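Local coordinates for Red carotenoid protein (RCP) (Nostoc sp., PDB 5FCY) that binds carotenoids such as beta-carotene in a helical domain and probably serves in cyanobacterial photoprotection, at residues A[29-32]-A[33-37]; A[99-102]-A[103-107]; A[135-138]-A[139-143]. One frame throughout, in Å; residues are numbered along the deposited sequence.

Interaction 1: A[29-32]-A[33-37]. With BCR (beta-carotene), chain B.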
loop_
_atom_site.group_PDB
_atom_site.type_symbol
_atom_site.label_atom_id
_atom_site.label_comp_id
_atom_site.label_asym_id
_atom_site.label_seq_id
_atom_site.Cartn_x
_atom_site.Cartn_y
_atom_site.Cartn_z
ATOM N N LEU A 29 6.436 -3.167 -4.855
ATOM C CA LEU A 29 6.275 -2.025 -5.749
ATOM C C LEU A 29 5.841 -0.786 -4.976
ATOM O O LEU A 29 6.387 0.306 -5.170
ATOM C CB LEU A 29 5.261 -2.363 -6.841
ATOM C CG LEU A 29 4.980 -1.267 -7.866
ATOM C CD1 LEU A 29 6.231 -0.934 -8.651
ATOM C CD2 LEU A 29 3.864 -1.701 -8.796
ATOM N N PHE A 30 4.859 -0.942 -4.086
ATOM C CA PHE A 30 4.376 0.187 -3.297
ATOM C C PHE A 30 5.493 0.772 -2.439
ATOM O O PHE A 30 5.570 1.990 -2.254
ATOM C CB PHE A 30 3.203 -0.268 -2.419
ATOM C CG PHE A 30 2.154 0.791 -2.150
ATOM C CD1 PHE A 30 2.063 1.947 -2.907
ATOM C CD2 PHE A 30 1.243 0.608 -1.124
ATOM C CE1 PHE A 30 1.084 2.889 -2.645
ATOM C CE2 PHE A 30 0.270 1.549 -0.856
ATOM C CZ PHE A 30 0.193 2.692 -1.616
ATOM N N TRP A 31 6.372 -0.086 -1.911
ATOM C CA TRP A 31 7.447 0.381 -1.042
ATOM C C TRP A 31 8.489 1.178 -1.817
ATOM O O TRP A 31 8.946 2.229 -1.353
ATOM C CB TRP A 31 8.106 -0.805 -0.340
ATOM C CG TRP A 31 9.425 -0.472 0.278
ATOM C CD1 TRP A 31 10.660 -0.764 -0.221
ATOM C CD2 TRP A 31 9.644 0.225 1.510
ATOM N NE1 TRP A 31 11.635 -0.295 0.625
ATOM C CE2 TRP A 31 11.037 0.316 1.696
ATOM C CE3 TRP A 31 8.798 0.779 2.474
ATOM C CZ2 TRP A 31 11.603 0.938 2.805
ATOM C CZ3 TRP A 31 9.361 1.396 3.576
ATOM C CH2 TRP A 31 10.750 1.470 3.732
ATOM N N PHE A 32 8.889 0.691 -2.993
ATOM C CA PHE A 32 9.904 1.397 -3.766
ATOM C C PHE A 32 9.378 2.731 -4.274
ATOM O O PHE A 32 10.108 3.730 -4.272
ATOM C CB PHE A 32 10.387 0.524 -4.921
ATOM C CG PHE A 32 11.311 -0.577 -4.492
ATOM C CD1 PHE A 32 12.604 -0.291 -4.086
ATOM C CD2 PHE A 32 10.888 -1.893 -4.488
ATOM C CE1 PHE A 32 13.456 -1.299 -3.686
ATOM C CE2 PHE A 32 11.739 -2.906 -4.090
ATOM C CZ PHE A 32 13.023 -2.608 -3.689
ATOM N N ILE A 33 8.116 2.773 -4.708
ATOM C CA ILE A 33 7.489 4.047 -5.055
ATOM C C ILE A 33 7.616 5.026 -3.896
ATOM O O ILE A 33 7.921 6.208 -4.091
ATOM C CB ILE A 33 6.016 3.830 -5.449
ATOM C CG1 ILE A 33 5.920 2.999 -6.730
ATOM C CG2 ILE A 33 5.309 5.167 -5.645
ATOM C CD1 ILE A 33 4.514 2.519 -7.057
ATOM N N TYR A 34 7.380 4.550 -2.671
ATOM C CA TYR A 34 7.490 5.418 -1.503
ATOM C C TYR A 34 8.894 5.988 -1.352
ATOM O O TYR A 34 9.057 7.101 -0.839
ATOM C CB TYR A 34 7.087 4.648 -0.244
ATOM C CG TYR A 34 7.635 5.230 1.040
ATOM C CD1 TYR A 34 7.032 6.325 1.644
ATOM C CD2 TYR A 34 8.752 4.675 1.654
ATOM C CE1 TYR A 34 7.530 6.857 2.821
ATOM C CE2 TYR A 34 9.255 5.198 2.830
ATOM C CZ TYR A 34 8.641 6.288 3.410
ATOM O OH TYR A 34 9.145 6.806 4.580
ATOM N N LYS A 35 9.918 5.250 -1.786
ATOM C CA LYS A 35 11.285 5.749 -1.701
ATOM C C LYS A 35 11.624 6.723 -2.823
ATOM O O LYS A 35 12.600 7.470 -2.698
ATOM C CB LYS A 35 12.278 4.581 -1.708
ATOM C CG LYS A 35 12.105 3.599 -0.548
ATOM C CD LYS A 35 12.360 4.237 0.818
ATOM C CE LYS A 35 13.824 4.161 1.225
ATOM N NZ LYS A 35 14.062 4.845 2.529
ATOM N N GLU A 36 10.847 6.739 -3.907
ATOM C CA GLU A 36 11.012 7.728 -4.962
ATOM C C GLU A 36 10.228 9.008 -4.684
ATOM O O GLU A 36 9.980 9.786 -5.612
ATOM C CB GLU A 36 10.582 7.145 -6.312
ATOM C CG GLU A 36 11.096 5.741 -6.592
ATOM C CD GLU A 36 12.612 5.657 -6.607
ATOM O OE1 GLU A 36 13.183 5.405 -7.690
ATOM O OE2 GLU A 36 13.232 5.842 -5.537
ATOM N N MET A 37 9.832 9.238 -3.435
ATOM C CA MET A 37 8.981 10.373 -3.091
ATOM C C MET A 37 9.541 11.108 -1.878
ATOM O O MET A 37 10.752 11.306 -1.765
ATOM C CB MET A 37 7.548 9.904 -2.810
ATOM C CG MET A 37 6.939 9.044 -3.921
ATOM S SD MET A 37 6.219 9.984 -5.284
ATOM C CE MET A 37 6.857 9.085 -6.696
HETATM C C1 BCR B . 8.069 -9.189 3.164
HETATM C C2 BCR B . 9.132 -10.122 2.590
HETATM C C3 BCR B . 8.838 -10.603 1.173
HETATM C C4 BCR B . 8.109 -9.541 0.360
HETATM C C5 BCR B . 8.280 -8.186 1.000
HETATM C C6 BCR B . 7.820 -8.013 2.238
HETATM C C7 BCR B . 7.116 -6.789 2.745
HETATM C C8 BCR B . 6.816 -5.677 2.041
HETATM C C9 BCR B . 6.102 -4.520 2.662
HETATM C C10 BCR B . 5.876 -3.409 1.914
HETATM C C11 BCR B . 5.181 -2.197 2.386
HETATM C C33 BCR B . 9.009 -7.126 0.246
HETATM C C31 BCR B . 8.552 -8.744 4.543
HETATM C C32 BCR B . 6.775 -9.975 3.287
HETATM C C34 BCR B . 5.669 -4.639 4.099
HETATM C C12 BCR B . 4.992 -1.159 1.554
HETATM C C13 BCR B . 4.292 0.086 1.965
HETATM C C14 BCR B . 4.152 1.090 1.058
HETATM C C15 BCR B . 3.479 2.371 1.319
HETATM C C16 BCR B . 3.394 3.328 0.382
HETATM C C17 BCR B . 2.711 4.592 0.699
HETATM C C18 BCR B . 2.577 5.621 -0.161
HETATM C C19 BCR B . 1.842 6.822 0.319
HETATM C C20 BCR B . 1.561 7.887 -0.442
HETATM C C21 BCR B . 0.821 9.022 0.129
HETATM C C22 BCR B . 0.534 10.138 -0.570
HETATM C C23 BCR B . -0.199 11.231 0.131
HETATM C C24 BCR B . -0.440 12.425 -0.424
HETATM C C25 BCR B . -1.156 13.535 0.271
HETATM C C26 BCR B . -1.569 13.474 1.538
HETATM C C27 BCR B . -3.041 13.656 1.828
HETATM C C28 BCR B . -3.663 14.510 0.730
HETATM C C29 BCR B . -2.663 15.522 0.184
HETATM C C30 BCR B . -1.452 14.835 -0.446
HETATM C C35 BCR B . 3.759 0.159 3.369
HETATM C C36 BCR B . 3.163 5.515 -1.542
HETATM C C37 BCR B . 0.994 10.222 -1.998
HETATM C C38 BCR B . -0.597 13.329 2.682
HETATM C C39 BCR B . -0.222 15.724 -0.322
HETATM C C40 BCR B . -1.750 14.605 -1.923
#
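Chi1 of 165° in Trp31 and 158° in Tyr34 turns each CG away from its own backbone N and toward its carbonyl carbon, which brings the two aromatic groups together about one turn apart along the helix. Tyr34 CD2 sits 3.8 Å from Trp31 CZ3, over the outer part of one indole face. The six-membered ring of Trp31 and the Tyr34 ring form an oblique pair, their planes inclined by 37°. Lys35 takes up the same indole face: its chain, bent at chi2 and chi3, runs alongside Trp31 in the same direction, with Lys35 CD 3.9 Å from Trp31 CZ2. A lysine suits this place because its methylenes can line an aromatic face while NZ travels on to the polar surroundings of Asp110, to which it makes a weak, long ion pair. Tyr34 OH is hydrogen-bonded to the same Asp110.

The contact lies on the last turns of helix 23-35, running just past its end; the helix lines the beta-carotene pocket of this all-helical domain, related to the N-terminal domain of the orange carotenoid protein. Phe30 spreads its ring flat against the polyene, with BCR C16 3.5 Å above the centre of its plane; a flat, apolar ring suits a conjugated chain. Trp31 and Tyr34 approach the pigment through CB, Trp31 CB lying 3.7 Å from BCR C12 and Tyr34 CB 4.0 Å from BCR C16.

Another flank of the helix carries the aliphatic pair: Leu29 CG meets Ile33 CD1 at 3.9 Å, and both side chains pack on Leu131 of helix 125-136. Ile33 N is hydrogen-bonded to Leu29 O at 3.0 Å. Farther on, Glu36 leaves helical geometry, and its OE1 forms a salt bridge with Lys135 NZ.

Interaction 2: A[99-102]-A[103-107]. With BCR (beta-carotene), chain B.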
loop_
_atom_site.group_PDB
_atom_site.type_symbol
_atom_site.label_atom_id
_atom_site.label_comp_id
_atom_site.label_asym_id
_atom_site.label_seq_id
_atom_site.Cartn_x
_atom_site.Cartn_y
_atom_site.Cartn_z
ATOM N N LEU A 99 -5.303 6.021 2.028
ATOM C CA LEU A 99 -3.971 6.318 1.511
ATOM C C LEU A 99 -3.062 6.872 2.604
ATOM O O LEU A 99 -1.868 6.554 2.646
ATOM C CB LEU A 99 -4.078 7.296 0.343
ATOM C CG LEU A 99 -2.780 7.739 -0.331
ATOM C CD1 LEU A 99 -1.946 6.549 -0.762
ATOM C CD2 LEU A 99 -3.111 8.614 -1.525
ATOM N N LEU A 100 -3.604 7.706 3.495
ATOM C CA LEU A 100 -2.819 8.186 4.628
ATOM C C LEU A 100 -2.377 7.028 5.511
ATOM O O LEU A 100 -1.238 7.002 5.992
ATOM C CB LEU A 100 -3.632 9.194 5.441
ATOM C CG LEU A 100 -4.029 10.485 4.726
ATOM C CD1 LEU A 100 -5.066 11.241 5.539
ATOM C CD2 LEU A 100 -2.812 11.357 4.476
ATOM N N PHE A 101 -3.270 6.066 5.743
ATOM C CA PHE A 101 -2.906 4.873 6.500
ATOM C C PHE A 101 -1.712 4.169 5.868
ATOM O O PHE A 101 -0.762 3.788 6.562
ATOM C CB PHE A 101 -4.103 3.929 6.583
ATOM C CG PHE A 101 -3.752 2.547 7.053
ATOM C CD1 PHE A 101 -3.491 2.301 8.390
ATOM C CD2 PHE A 101 -3.690 1.492 6.159
ATOM C CE1 PHE A 101 -3.169 1.031 8.826
ATOM C CE2 PHE A 101 -3.370 0.219 6.589
ATOM C CZ PHE A 101 -3.109 -0.012 7.925
ATOM N N TRP A 102 -1.744 3.983 4.549
ATOM C CA TRP A 102 -0.631 3.321 3.880
ATOM C C TRP A 102 0.641 4.155 3.952
ATOM O O TRP A 102 1.744 3.598 3.929
ATOM C CB TRP A 102 -0.998 3.013 2.428
ATOM C CG TRP A 102 -1.768 1.742 2.288
ATOM C CD1 TRP A 102 -3.112 1.614 2.107
ATOM C CD2 TRP A 102 -1.238 0.411 2.330
ATOM N NE1 TRP A 102 -3.455 0.284 2.028
ATOM C CE2 TRP A 102 -2.322 -0.473 2.163
ATOM C CE3 TRP A 102 0.046 -0.116 2.491
ATOM C CZ2 TRP A 102 -2.161 -1.855 2.153
ATOM C CZ3 TRP A 102 0.206 -1.490 2.479
ATOM C CH2 TRP A 102 -0.891 -2.344 2.312
ATOM N N TYR A 103 0.517 5.479 4.045
ATOM C CA TYR A 103 1.697 6.317 4.232
ATOM C C TYR A 103 2.311 6.098 5.611
ATOM O O TYR A 103 3.525 5.902 5.736
ATOM C CB TYR A 103 1.340 7.791 4.041
ATOM C CG TYR A 103 2.520 8.710 4.250
ATOM C CD1 TYR A 103 3.537 8.787 3.311
ATOM C CD2 TYR A 103 2.620 9.492 5.392
ATOM C CE1 TYR A 103 4.625 9.622 3.499
ATOM C CE2 TYR A 103 3.703 10.331 5.590
ATOM C CZ TYR A 103 4.702 10.392 4.639
ATOM O OH TYR A 103 5.785 11.225 4.826
ATOM N N LEU A 104 1.485 6.137 6.660
ATOM C CA LEU A 104 1.991 5.932 8.013
ATOM C C LEU A 104 2.640 4.564 8.169
ATOM O O LEU A 104 3.543 4.399 8.996
ATOM C CB LEU A 104 0.860 6.097 9.027
ATOM C CG LEU A 104 0.127 7.441 9.007
ATOM C CD1 LEU A 104 -0.909 7.482 10.112
ATOM C CD2 LEU A 104 1.098 8.605 9.140
ATOM N N LEU A 105 2.189 3.569 7.399
ATOM C CA LEU A 105 2.866 2.278 7.399
ATOM C C LEU A 105 4.283 2.409 6.863
ATOM O O LEU A 105 5.222 1.833 7.422
ATOM C CB LEU A 105 2.083 1.264 6.566
ATOM C CG LEU A 105 0.714 0.813 7.073
ATOM C CD1 LEU A 105 0.112 -0.171 6.085
ATOM C CD2 LEU A 105 0.806 0.193 8.457
ATOM N N SER A 106 4.458 3.162 5.777
ATOM C CA SER A 106 5.792 3.343 5.217
ATOM C C SER A 106 6.686 4.126 6.171
ATOM O O SER A 106 7.865 3.793 6.339
ATOM C CB SER A 106 5.702 4.041 3.860
ATOM O OG SER A 106 4.958 5.243 3.949
ATOM N N GLN A 107 6.147 5.167 6.808
ATOM C CA GLN A 107 6.913 5.882 7.824
ATOM C C GLN A 107 7.263 4.961 8.986
ATOM O O GLN A 107 8.412 4.919 9.437
ATOM C CB GLN A 107 6.131 7.098 8.319
ATOM C CG GLN A 107 6.392 8.364 7.531
ATOM C CD GLN A 107 5.853 9.593 8.230
ATOM O OE1 GLN A 107 5.200 9.493 9.269
ATOM N NE2 GLN A 107 6.129 10.763 7.668
HETATM C C1 BCR B . 8.069 -9.189 3.164
HETATM C C2 BCR B . 9.132 -10.122 2.590
HETATM C C3 BCR B . 8.838 -10.603 1.173
HETATM C C4 BCR B . 8.109 -9.541 0.360
HETATM C C5 BCR B . 8.280 -8.186 1.000
HETATM C C6 BCR B . 7.820 -8.013 2.238
HETATM C C7 BCR B . 7.116 -6.789 2.745
HETATM C C8 BCR B . 6.816 -5.677 2.041
HETATM C C9 BCR B . 6.102 -4.520 2.662
HETATM C C10 BCR B . 5.876 -3.409 1.914
HETATM C C11 BCR B . 5.181 -2.197 2.386
HETATM C C33 BCR B . 9.009 -7.126 0.246
HETATM C C31 BCR B . 8.552 -8.744 4.543
HETATM C C32 BCR B . 6.775 -9.975 3.287
HETATM C C34 BCR B . 5.669 -4.639 4.099
HETATM C C12 BCR B . 4.992 -1.159 1.554
HETATM C C13 BCR B . 4.292 0.086 1.965
HETATM C C14 BCR B . 4.152 1.090 1.058
HETATM C C15 BCR B . 3.479 2.371 1.319
HETATM C C16 BCR B . 3.394 3.328 0.382
HETATM C C17 BCR B . 2.711 4.592 0.699
HETATM C C18 BCR B . 2.577 5.621 -0.161
HETATM C C19 BCR B . 1.842 6.822 0.319
HETATM C C20 BCR B . 1.561 7.887 -0.442
HETATM C C21 BCR B . 0.821 9.022 0.129
HETATM C C22 BCR B . 0.534 10.138 -0.570
HETATM C C23 BCR B . -0.199 11.231 0.131
HETATM C C24 BCR B . -0.440 12.425 -0.424
HETATM C C25 BCR B . -1.156 13.535 0.271
HETATM C C26 BCR B . -1.569 13.474 1.538
HETATM C C27 BCR B . -3.041 13.656 1.828
HETATM C C28 BCR B . -3.663 14.510 0.730
HETATM C C29 BCR B . -2.663 15.522 0.184
HETATM C C30 BCR B . -1.452 14.835 -0.446
HETATM C C35 BCR B . 3.759 0.159 3.369
HETATM C C36 BCR B . 3.163 5.515 -1.542
HETATM C C37 BCR B . 0.994 10.222 -1.998
HETATM C C38 BCR B . -0.597 13.329 2.682
HETATM C C39 BCR B . -0.222 15.724 -0.322
HETATM C C40 BCR B . -1.750 14.605 -1.923
#
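A wall of the beta-carotene pocket is built by helix 95-110, and within it Leu105 packs against the rings of Phe101 and Trp102, one turn earlier. Its CG stands over the Phe101 face, 4.2 Å from the ring centroid and 17° off the normal. One branch goes further: Leu105 CD1 lies over a face of the Trp102 indole, 4.0 Å from the centroid of its six-membered ring. Both are CH-pi contacts, and a branched leucine suits the spot because a single side chain serves two rings. With CG opposite its own carbonyl carbon (chi1 -67°), beside the backbone N, the branch is directed back at the two rings of the preceding turn. Phe101 CE2 also meets Leu105 CD1 at 3.5 Å.

Trp102 and Leu105 also touch the pigment, as do four further residues of this stretch. Methyl C35 of BCR lies at the edge of the indole, near its plane, 3.8 Å from Trp102 CE3, while Leu105 CB touches this methyl too. Leu99 CD1 packs on BCR C20 at 3.8 Å, and Leu100 CD2 comes within 3.5 Å of methyl C38, carried by the end ring of the carotenoid. At Ser106 the side chain is small, and the polyene passes close to the backbone: Trp102 O lies 3.4 Å from BCR C15, which Ser106 CB touches too. Tyr103 offers its ring edge to BCR C19. Ordinary helical bonds run beneath, among them Leu104 N to Leu100 O at 2.9 Å.

Trp102 NE1, the polar point of a buried indole, is hydrogen-bonded to Tyr90 OH. Phe101 is packed by Leu78 of helix 68-79 and by Leu59 and Val63 of helix 53-64; Tyr103 and Ser106 touch Tyr34 of helix 23-35, and Leu99 rests on Phe146 of helix 139-150.

Interaction 3: A[135-138]-A[139-143]. With BCR (beta-carotene), chain B.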
loop_
_atom_site.group_PDB
_atom_site.type_symbol
_atom_site.label_atom_id
_atom_site.label_comp_id
_atom_site.label_asym_id
_atom_site.label_seq_id
_atom_site.Cartn_x
_atom_site.Cartn_y
_atom_site.Cartn_z
ATOM N N LYS A 135 6.799 6.504 -12.422
ATOM C CA LYS A 135 7.678 7.658 -12.296
ATOM C C LYS A 135 7.400 8.700 -13.369
ATOM O O LYS A 135 7.726 9.876 -13.175
ATOM C CB LYS A 135 9.142 7.218 -12.376
ATOM C CG LYS A 135 9.619 6.401 -11.189
ATOM C CD LYS A 135 11.039 5.899 -11.407
ATOM C CE LYS A 135 11.624 5.287 -10.146
ATOM N NZ LYS A 135 12.981 4.712 -10.379
ATOM N N GLY A 136 6.805 8.296 -14.495
ATOM C CA GLY A 136 6.519 9.241 -15.559
ATOM C C GLY A 136 5.272 10.066 -15.329
ATOM O O GLY A 136 5.179 11.196 -15.819
ATOM N N LEU A 137 4.305 9.530 -14.592
ATOM C CA LEU A 137 3.074 10.258 -14.331
ATOM C C LEU A 137 3.352 11.512 -13.508
ATOM O O LEU A 137 4.384 11.642 -12.843
ATOM C CB LEU A 137 2.072 9.369 -13.596
ATOM C CG LEU A 137 1.181 8.481 -14.465
ATOM C CD1 LEU A 137 2.001 7.677 -15.460
ATOM C CD2 LEU A 137 0.356 7.553 -13.589
ATOM N N GLY A 138 2.406 12.448 -13.560
ATOM C CA GLY A 138 2.515 13.651 -12.761
ATOM C C GLY A 138 2.010 13.450 -11.345
ATOM O O GLY A 138 1.077 12.689 -11.088
ATOM N N PHE A 139 2.650 14.165 -10.416
ATOM C CA PHE A 139 2.384 14.041 -8.986
ATOM C C PHE A 139 0.902 13.851 -8.689
ATOM O O PHE A 139 0.536 13.013 -7.860
ATOM C CB PHE A 139 2.916 15.274 -8.249
ATOM C CG PHE A 139 2.746 15.212 -6.756
ATOM C CD1 PHE A 139 3.192 14.114 -6.037
ATOM C CD2 PHE A 139 2.151 16.258 -6.070
ATOM C CE1 PHE A 139 3.039 14.054 -4.664
ATOM C CE2 PHE A 139 1.997 16.207 -4.698
ATOM C CZ PHE A 139 2.442 15.103 -3.994
ATOM N N GLU A 140 0.036 14.612 -9.358
ATOM C CA GLU A 140 -1.390 14.487 -9.086
ATOM C C GLU A 140 -1.985 13.225 -9.698
ATOM O O GLU A 140 -2.909 12.643 -9.119
ATOM C CB GLU A 140 -2.127 15.730 -9.581
ATOM C CG GLU A 140 -1.787 16.971 -8.778
ATOM C CD GLU A 140 -2.705 18.132 -9.085
ATOM O OE1 GLU A 140 -3.912 17.890 -9.302
ATOM O OE2 GLU A 140 -2.219 19.281 -9.114
ATOM N N GLN A 141 -1.474 12.782 -10.851
ATOM C CA GLN A 141 -1.892 11.490 -11.388
ATOM C C GLN A 141 -1.398 10.344 -10.519
ATOM O O GLN A 141 -2.083 9.322 -10.391
ATOM C CB GLN A 141 -1.380 11.317 -12.817
ATOM C CG GLN A 141 -2.037 12.235 -13.831
ATOM C CD GLN A 141 -1.023 13.020 -14.636
ATOM O OE1 GLN A 141 -0.408 12.496 -15.565
ATOM N NE2 GLN A 141 -0.839 14.285 -14.275
ATOM N N GLN A 142 -0.213 10.489 -9.923
ATOM C CA GLN A 142 0.279 9.479 -8.992
ATOM C C GLN A 142 -0.636 9.369 -7.780
ATOM O O GLN A 142 -1.033 8.267 -7.384
ATOM C CB GLN A 142 1.707 9.820 -8.569
ATOM C CG GLN A 142 2.696 9.831 -9.719
ATOM C CD GLN A 142 4.083 10.248 -9.288
ATOM O OE1 GLN A 142 4.304 10.621 -8.137
ATOM N NE2 GLN A 142 5.032 10.186 -10.214
ATOM N N ILE A 143 -0.985 10.507 -7.177
ATOM C CA ILE A 143 -1.931 10.504 -6.063
ATOM C C ILE A 143 -3.234 9.838 -6.484
ATOM O O ILE A 143 -3.779 8.987 -5.774
ATOM C CB ILE A 143 -2.173 11.940 -5.560
ATOM C CG1 ILE A 143 -0.861 12.576 -5.098
ATOM C CG2 ILE A 143 -3.181 11.953 -4.409
ATOM C CD1 ILE A 143 -0.895 14.076 -5.101
HETATM C C1 BCR B . 8.069 -9.189 3.164
HETATM C C2 BCR B . 9.132 -10.122 2.590
HETATM C C3 BCR B . 8.838 -10.603 1.173
HETATM C C4 BCR B . 8.109 -9.541 0.360
HETATM C C5 BCR B . 8.280 -8.186 1.000
HETATM C C6 BCR B . 7.820 -8.013 2.238
HETATM C C7 BCR B . 7.116 -6.789 2.745
HETATM C C8 BCR B . 6.816 -5.677 2.041
HETATM C C9 BCR B . 6.102 -4.520 2.662
HETATM C C10 BCR B . 5.876 -3.409 1.914
HETATM C C11 BCR B . 5.181 -2.197 2.386
HETATM C C33 BCR B . 9.009 -7.126 0.246
HETATM C C31 BCR B . 8.552 -8.744 4.543
HETATM C C32 BCR B . 6.775 -9.975 3.287
HETATM C C34 BCR B . 5.669 -4.639 4.099
HETATM C C12 BCR B . 4.992 -1.159 1.554
HETATM C C13 BCR B . 4.292 0.086 1.965
HETATM C C14 BCR B . 4.152 1.090 1.058
HETATM C C15 BCR B . 3.479 2.371 1.319
HETATM C C16 BCR B . 3.394 3.328 0.382
HETATM C C17 BCR B . 2.711 4.592 0.699
HETATM C C18 BCR B . 2.577 5.621 -0.161
HETATM C C19 BCR B . 1.842 6.822 0.319
HETATM C C20 BCR B . 1.561 7.887 -0.442
HETATM C C21 BCR B . 0.821 9.022 0.129
HETATM C C22 BCR B . 0.534 10.138 -0.570
HETATM C C23 BCR B . -0.199 11.231 0.131
HETATM C C24 BCR B . -0.440 12.425 -0.424
HETATM C C25 BCR B . -1.156 13.535 0.271
HETATM C C26 BCR B . -1.569 13.474 1.538
HETATM C C27 BCR B . -3.041 13.656 1.828
HETATM C C28 BCR B . -3.663 14.510 0.730
HETATM C C29 BCR B . -2.663 15.522 0.184
HETATM C C30 BCR B . -1.452 14.835 -0.446
HETATM C C35 BCR B . 3.759 0.159 3.369
HETATM C C36 BCR B . 3.163 5.515 -1.542
HETATM C C37 BCR B . 0.994 10.222 -1.998
HETATM C C38 BCR B . -0.597 13.329 2.682
HETATM C C39 BCR B . -0.222 15.724 -0.322
HETATM C C40 BCR B . -1.750 14.605 -1.923
#
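Between two helices the chain is extended at Leu137 and Gly138, with psi of 160° and 147°, before helix 139-150 starts and Gln142 N bonds to Gly138 O at 2.8 Å. Leu137 lays its CB over the new first turn, 4.0 Å from Gln141 CB and equally close to the CG of Gln142. The two glutamines thus lend their methylenes to an apolar patch while their amides go separate ways. The Gln141 chain bends at chi2 and folds back over the helix start, where its OE1 accepts a weak bond, 3.5 Å long, from Gly138 N.

Gly138 holds the N-cap position, and Gln141, three residues on, makes with it the weak N3-to-N-cap bond that is one half of a capping box; glycine has no side chain for the other half. The bare CA of Gly138 lets the amide fold close, with Gln141 NE2 3.7 Å away.

Gln142 is extended beyond CG, and its NE2 makes a weak hydrogen bond to Ile134 O in the preceding helix. On the pigment side, Ile143 lays its CD1 over the centre of the Phe139 ring, 3.6 Å above the plane; the same Ile143 CD1 is 3.3 Å from methyl C40 of BCR. Lys135 NZ, besides its pairing with Glu36, is salt-bridged to Glu132 of its own helix.

All three interactions lie in one helical domain and come in series along the chain: interaction 1 on helix 23-35, interaction 2 on helix 95-110, and interaction 3 at the turn joining helices 125-136 and 139-150. The centre of interaction 1 is about 12 Å from those of both others, while interactions 2 and 3 have centres about 18 Å apart and do not touch. Interaction 1 touches both: Phe30 packs on Trp102, and Met37 CE lies near Gln142 OE1. Each touches the same beta-carotene: 29-37 along the polyene, 99-107 along the polyene and on to one end ring, 135-143 at that same ring. Segments distant in sequence thus line parts of one elongated pocket.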